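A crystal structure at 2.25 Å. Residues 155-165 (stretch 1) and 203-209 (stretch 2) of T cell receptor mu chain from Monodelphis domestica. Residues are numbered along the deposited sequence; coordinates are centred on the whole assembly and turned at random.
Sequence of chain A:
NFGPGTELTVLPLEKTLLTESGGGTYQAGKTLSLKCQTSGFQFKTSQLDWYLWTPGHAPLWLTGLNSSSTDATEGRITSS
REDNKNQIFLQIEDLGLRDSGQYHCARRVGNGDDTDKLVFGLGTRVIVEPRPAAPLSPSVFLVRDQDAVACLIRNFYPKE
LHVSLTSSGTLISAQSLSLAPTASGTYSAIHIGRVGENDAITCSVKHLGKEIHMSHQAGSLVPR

Stretch 1 (155-165) NFYPKELHVSL
Stretch 2, residues 203-209: CSVKHLG

The most unusual feature is the ring of His207, which reaches from the end of one strand into the loop before the other. His207 takes chi1 t (-179°) with chi2 -101°. Its CA-to-CB bond points sideways, but the ring end comes nearer to stretch 1. His207 NE2 donates a hydrogen bond to Pro158 O at 2.9 Å, with an N-H...O angle of 152°, so NE2 carries a proton. The peptide bond before Pro158 is cis. Tyr157 O also lies near the plane of the ring, 3.1 Å from His207 CE1.

Phe156 covers one face of this imidazole. Phe156 CB sits 4.1 Å from the His207 ring centroid. The Phe156 ring, at chi1 p (51°) and chi2 -83°, presents its edge to the same imidazole in an offset edge-to-face pair. The Phe156 and His207 ring centroids are 5.6 Å apart and the planes meet at 72°. A flat, polar ring suits this place: it offers a donor in its plane and a pi face to Phe156 CB and the edge of the Phe156 ring. His207 is buried and has the largest area covered by the other stretch, 90 Å².

Beyond this loop the two stretches pair as antiparallel strands, 167° between directions and 4.8 Å apart at closest approach. The register is His162-Lys206, Val163-Val205, Ser164-Ser204 and Leu165-Cys203. Phi/psi values are extended, for example -126/147 at Val163 and -121/134 at Val205. Two pairs are hydrogen-bonded in both directions. His162 N to Lys206 O is 3.1 Å, and Lys206 N to His162 O is 2.8 Å. Ser164 N to Ser204 O is 3.0 Å, and Ser204 N to Ser164 O is 2.9 Å.

Val163, Leu165, Cys203 and Val205 share one face of the sheet. Val163 CG1 lies 3.8 Å from Cys203 SG and 4.1 Å from Val205 CG2. Leu165 (m, t) brings CD2 to 3.7 Å from Cys203 CB. The branched side chains of Val163, Leu165 and Val205 and the compact, weakly polar Cys203 suit this packed side. Cys203 is also covalently bonded elsewhere in the structure. Leu161 (chi1 p, chi2 30°) adds to the apolar packing, its CD2 3.8 Å from Val205 CG1.

His162, Ser164, Ser204 and Lys206 lie on the other face. The exposed His162 (t) and Lys206 (m, t, t, chi4 -133°) meet through their CB atoms at 4.3 Å, and their ends lead away. Both serines are t.

Past the strand, Leu208 has phi/psi 53/41. Leu208 CD2 packs 3.8 Å from Pro158 CD. A water bridges the loops, donating to Glu160 O at 2.9 Å and accepting from Leu208 N at 2.8 Å.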

ATOM      1  N   ASN A 155      -5.227 -19.694 -10.696  1.00 58.12           N
ATOM      2  CA  ASN A 155      -5.955 -19.285 -11.885  1.00 55.83           C
ATOM      3  C   ASN A 155      -7.360 -19.875 -11.874  1.00 45.61           C
ATOM      4  O   ASN A 155      -7.652 -20.908 -12.493  1.00 49.98           O
ATOM      5  CB  ASN A 155      -5.137 -19.646 -13.125  1.00 55.33           C
ATOM      6  CG  ASN A 155      -3.720 -19.057 -13.058  1.00 58.58           C
ATOM      7  OD1 ASN A 155      -2.724 -19.767 -13.226  1.00 66.92           O
ATOM      8  ND2 ASN A 155      -3.634 -17.762 -12.782  1.00 48.08           N
ATOM      9  N   PHE A 156      -8.228 -19.219 -11.119  1.00 37.13           N
ATOM     10  CA  PHE A 156      -9.639 -19.535 -11.100  1.00 39.96           C
ATOM     11  C   PHE A 156     -10.435 -18.254 -11.250  1.00 42.22           C
ATOM     12  O   PHE A 156      -9.950 -17.157 -10.973  1.00 46.76           O
ATOM     13  CB  PHE A 156     -10.041 -20.271  -9.821  1.00 33.69           C
ATOM     14  CG  PHE A 156      -9.601 -19.601  -8.552  1.00 32.78           C
ATOM     15  CD1 PHE A 156      -8.314 -19.787  -8.067  1.00 34.67           C
ATOM     16  CD2 PHE A 156     -10.487 -18.823  -7.821  1.00 32.47           C
ATOM     17  CE1 PHE A 156      -7.914 -19.188  -6.885  1.00 34.94           C
ATOM     18  CE2 PHE A 156     -10.097 -18.221  -6.634  1.00 37.90           C
ATOM     19  CZ  PHE A 156      -8.806 -18.398  -6.169  1.00 40.84           C
ATOM     20  N   TYR A 157     -11.668 -18.409 -11.702  1.00 41.93           N
ATOM     21  CA  TYR A 157     -12.563 -17.304 -11.824  1.00 33.51           C
ATOM     22  C   TYR A 157     -13.939 -17.954 -11.794  1.00 38.67           C
ATOM     23  O   TYR A 157     -14.117 -19.004 -12.429  1.00 39.76           O
ATOM     24  CB  TYR A 157     -12.358 -16.503 -13.117  1.00 32.88           C
ATOM     25  CG  TYR A 157     -13.234 -15.274 -13.075  1.00 46.61           C
ATOM     26  CD1 TYR A 157     -12.813 -14.131 -12.396  1.00 42.05           C
ATOM     27  CD2 TYR A 157     -14.512 -15.281 -13.631  1.00 37.51           C
ATOM     28  CE1 TYR A 157     -13.628 -13.009 -12.294  1.00 39.02           C
ATOM     29  CE2 TYR A 157     -15.348 -14.142 -13.534  1.00 40.04           C
ATOM     30  CZ  TYR A 157     -14.886 -13.015 -12.864  1.00 40.37           C
ATOM     31  OH  TYR A 157     -15.679 -11.894 -12.753  1.00 48.89           O
ATOM     32  N   PRO A 158     -14.924 -17.381 -11.073  1.00 38.01           N
ATOM     33  CA  PRO A 158     -14.848 -16.203 -10.201  1.00 38.93           C
ATOM     34  C   PRO A 158     -14.116 -16.506  -8.874  1.00 41.25           C
ATOM     35  O   PRO A 158     -13.679 -17.643  -8.643  1.00 38.75           O
ATOM     36  CB  PRO A 158     -16.333 -15.858  -9.954  1.00 36.46           C
ATOM     37  CG  PRO A 158     -17.016 -17.210  -9.985  1.00 46.30           C
ATOM     38  CD  PRO A 158     -16.260 -18.009 -11.029  1.00 44.95           C
ATOM     39  N   LYS A 159     -14.025 -15.504  -7.997  1.00 43.36           N
ATOM     40  CA  LYS A 159     -13.141 -15.575  -6.835  1.00 42.47           C
ATOM     41  C   LYS A 159     -13.688 -16.444  -5.710  1.00 43.97           C
ATOM     42  O   LYS A 159     -12.904 -16.880  -4.864  1.00 44.05           O
ATOM     43  CB  LYS A 159     -12.864 -14.164  -6.274  1.00 45.49           C
ATOM     44  CG  LYS A 159     -14.029 -13.577  -5.490  1.00 39.82           C
ATOM     45  CD  LYS A 159     -13.832 -12.108  -5.136  1.00 55.87           C
ATOM     46  CE  LYS A 159     -14.501 -11.209  -6.154  1.00 67.14           C
ATOM     47  NZ  LYS A 159     -15.102  -9.988  -5.537  1.00 69.83           N
ATOM     48  N   GLU A 160     -14.998 -16.678  -5.652  1.00 37.00           N
ATOM     49  CA  GLU A 160     -15.560 -17.452  -4.551  1.00 41.19           C
ATOM     50  C   GLU A 160     -15.058 -18.895  -4.619  1.00 47.67           C
ATOM     51  O   GLU A 160     -15.175 -19.558  -5.662  1.00 42.64           O
ATOM     52  CB  GLU A 160     -17.091 -17.409  -4.579  1.00 44.24           C
ATOM     53  CG  GLU A 160     -17.686 -16.029  -4.301  1.00 58.47           C
ATOM     54  CD  GLU A 160     -17.583 -15.086  -5.494  1.00 60.95           C
ATOM     55  OE1 GLU A 160     -17.462 -15.585  -6.628  1.00 57.43           O
ATOM     56  OE2 GLU A 160     -17.616 -13.850  -5.291  1.00 65.17           O
ATOM     57  N   LEU A 161     -14.466 -19.370  -3.518  1.00 41.42           N
ATOM     58  CA  LEU A 161     -14.136 -20.785  -3.379  1.00 40.78           C
ATOM     59  C   LEU A 161     -14.079 -21.140  -1.902  1.00 42.69           C
ATOM     60  O   LEU A 161     -14.041 -20.276  -1.025  1.00 44.97           O
ATOM     61  CB  LEU A 161     -12.815 -21.161  -4.080  1.00 47.07           C
ATOM     62  CG  LEU A 161     -11.503 -20.375  -3.906  1.00 55.21           C
ATOM     63  CD1 LEU A 161     -11.380 -19.706  -2.555  1.00 57.55           C
ATOM     64  CD2 LEU A 161     -10.290 -21.255  -4.130  1.00 49.16           C
ATOM     65  N   HIS A 162     -14.044 -22.434  -1.640  1.00 45.23           N
ATOM     66  CA  HIS A 162     -13.894 -22.969  -0.302  1.00 45.42           C
ATOM     67  C   HIS A 162     -12.705 -23.910  -0.323  1.00 43.25           C
ATOM     68  O   HIS A 162     -12.591 -24.735  -1.237  1.00 45.71           O
ATOM     69  CB  HIS A 162     -15.168 -23.696   0.131  1.00 44.27           C
ATOM     70  CG  HIS A 162     -15.204 -24.058   1.579  1.00 57.40           C
ATOM     71  ND1 HIS A 162     -14.796 -25.290   2.048  1.00 60.65           N
ATOM     72  CD2 HIS A 162     -15.626 -23.363   2.662  1.00 57.40           C
ATOM     73  CE1 HIS A 162     -14.959 -25.336   3.358  1.00 59.47           C
ATOM     74  NE2 HIS A 162     -15.466 -24.182   3.753  1.00 63.22           N
ATOM     75  N   VAL A 163     -11.815 -23.762   0.666  1.00 41.83           N
ATOM     76  CA  VAL A 163     -10.580 -24.528   0.781  1.00 38.25           C
ATOM     77  C   VAL A 163     -10.530 -25.177   2.150  1.00 43.83           C
ATOM     78  O   VAL A 163     -11.013 -24.625   3.147  1.00 43.93           O
ATOM     79  CB  VAL A 163      -9.315 -23.672   0.583  1.00 42.98           C
ATOM     80  CG1 VAL A 163      -8.078 -24.565   0.384  1.00 41.63           C
ATOM     81  CG2 VAL A 163      -9.490 -22.733  -0.580  1.00 34.97           C
ATOM     82  N   SER A 164      -9.924 -26.356   2.194  1.00 44.69           N
ATOM     83  CA  SER A 164      -9.789 -27.113   3.430  1.00 44.82           C
ATOM     84  C   SER A 164      -8.553 -27.998   3.332  1.00 42.78           C
ATOM     85  O   SER A 164      -8.368 -28.700   2.334  1.00 48.93           O
ATOM     86  CB  SER A 164     -11.052 -27.941   3.672  1.00 40.68           C
ATOM     87  OG  SER A 164     -10.930 -28.705   4.839  1.00 61.33           O
ATOM     88  N   LEU A 165      -7.694 -27.923   4.345  1.00 43.30           N
ATOM     89  CA  LEU A 165      -6.576 -28.840   4.528  1.00 50.96           C
ATOM     90  C   LEU A 165      -6.922 -29.853   5.615  1.00 48.41           C
ATOM     91  O   LEU A 165      -7.370 -29.471   6.700  1.00 47.65           O
ATOM     92  CB  LEU A 165      -5.306 -28.084   4.925  1.00 51.19           C
ATOM     93  CG  LEU A 165      -4.489 -27.372   3.859  1.00 51.97           C
ATOM     94  CD1 LEU A 165      -3.557 -26.403   4.555  1.00 46.85           C
ATOM     95  CD2 LEU A 165      -3.705 -28.376   2.987  1.00 45.05           C
ATOM     96  N   CYS A 203      -5.332 -31.280   0.376  1.00 46.45           N
ATOM     97  CA  CYS A 203      -5.916 -29.976   0.148  1.00 45.68           C
ATOM     98  C   CYS A 203      -7.104 -30.142  -0.779  1.00 43.78           C
ATOM     99  O   CYS A 203      -6.976 -30.726  -1.858  1.00 55.33           O
ATOM    100  CB  CYS A 203      -4.913 -29.001  -0.460  1.00 43.95           C
ATOM    101  SG  CYS A 203      -5.664 -27.395  -0.556  1.00 55.40           S
ATOM    102  N   SER A 204      -8.247 -29.623  -0.372  1.00 43.17           N
ATOM    103  CA  SER A 204      -9.482 -29.857  -1.094  1.00 43.86           C
ATOM    104  C   SER A 204     -10.154 -28.524  -1.381  1.00 43.82           C
ATOM    105  O   SER A 204     -10.393 -27.736  -0.459  1.00 41.19           O
ATOM    106  CB  SER A 204     -10.402 -30.773  -0.293  1.00 45.37           C
ATOM    107  OG  SER A 204     -11.716 -30.691  -0.811  1.00 53.06           O
ATOM    108  N   VAL A 205     -10.457 -28.278  -2.656  1.00 42.96           N
ATOM    109  CA  VAL A 205     -10.972 -26.998  -3.128  1.00 40.44           C
ATOM    110  C   VAL A 205     -12.323 -27.215  -3.790  1.00 41.21           C
ATOM    111  O   VAL A 205     -12.488 -28.137  -4.596  1.00 50.26           O
ATOM    112  CB  VAL A 205      -9.987 -26.332  -4.111  1.00 56.95           C
ATOM    113  CG1 VAL A 205     -10.580 -25.049  -4.686  1.00 51.46           C
ATOM    114  CG2 VAL A 205      -8.663 -26.052  -3.409  1.00 45.09           C
ATOM    115  N   LYS A 206     -13.281 -26.361  -3.457  1.00 41.22           N
ATOM    116  CA  LYS A 206     -14.604 -26.381  -4.062  1.00 45.71           C
ATOM    117  C   LYS A 206     -14.790 -25.069  -4.805  1.00 53.08           C
ATOM    118  O   LYS A 206     -14.584 -23.992  -4.237  1.00 46.22           O
ATOM    119  CB  LYS A 206     -15.695 -26.585  -3.008  1.00 45.87           C
ATOM    120  CG  LYS A 206     -15.956 -28.052  -2.682  1.00 54.52           C
ATOM    121  CD  LYS A 206     -16.582 -28.216  -1.308  1.00 66.59           C
ATOM    122  CE  LYS A 206     -17.246 -29.580  -1.146  1.00 75.11           C
ATOM    123  NZ  LYS A 206     -18.622 -29.474  -0.552  1.00 73.49           N
ATOM    124  N   HIS A 207     -15.143 -25.161  -6.078  1.00 55.14           N
ATOM    125  CA  HIS A 207     -15.231 -23.980  -6.918  1.00 37.97           C
ATOM    126  C   HIS A 207     -16.283 -24.276  -7.969  1.00 43.81           C
ATOM    127  O   HIS A 207     -16.163 -25.269  -8.694  1.00 47.02           O
ATOM    128  CB  HIS A 207     -13.867 -23.656  -7.539  1.00 39.63           C
ATOM    129  CG  HIS A 207     -13.872 -22.439  -8.411  1.00 46.12           C
ATOM    130  ND1 HIS A 207     -13.916 -22.513  -9.786  1.00 38.22           N
ATOM    131  CD2 HIS A 207     -13.848 -21.119  -8.103  1.00 43.18           C
ATOM    132  CE1 HIS A 207     -13.928 -21.287 -10.288  1.00 49.37           C
ATOM    133  NE2 HIS A 207     -13.884 -20.423  -9.287  1.00 41.70           N
ATOM    134  N   LEU A 208     -17.341 -23.458  -7.993  1.00 45.16           N
ATOM    135  CA  LEU A 208     -18.472 -23.619  -8.920  1.00 43.08           C
ATOM    136  C   LEU A 208     -19.051 -25.021  -8.841  1.00 50.26           C
ATOM    137  O   LEU A 208     -19.379 -25.636  -9.855  1.00 56.87           O
ATOM    138  CB  LEU A 208     -18.063 -23.293 -10.362  1.00 42.45           C
ATOM    139  CG  LEU A 208     -17.558 -21.863 -10.525  1.00 52.38           C
ATOM    140  CD1 LEU A 208     -17.098 -21.651 -11.934  1.00 58.90           C
ATOM    141  CD2 LEU A 208     -18.637 -20.853 -10.145  1.00 46.29           C
ATOM    142  N   GLY A 209     -19.159 -25.541  -7.626  1.00 62.58           N
ATOM    143  CA  GLY A 209     -19.715 -26.865  -7.442  1.00 65.71           C
ATOM    144  C   GLY A 209     -18.850 -28.016  -7.904  1.00 69.33           C
ATOM    145  O   GLY A 209     -19.314 -29.160  -7.855  1.00 75.43           O
TER
HETATM  146  O   HOH W   1     -17.423 -21.072  -6.549  1.00 55.57           O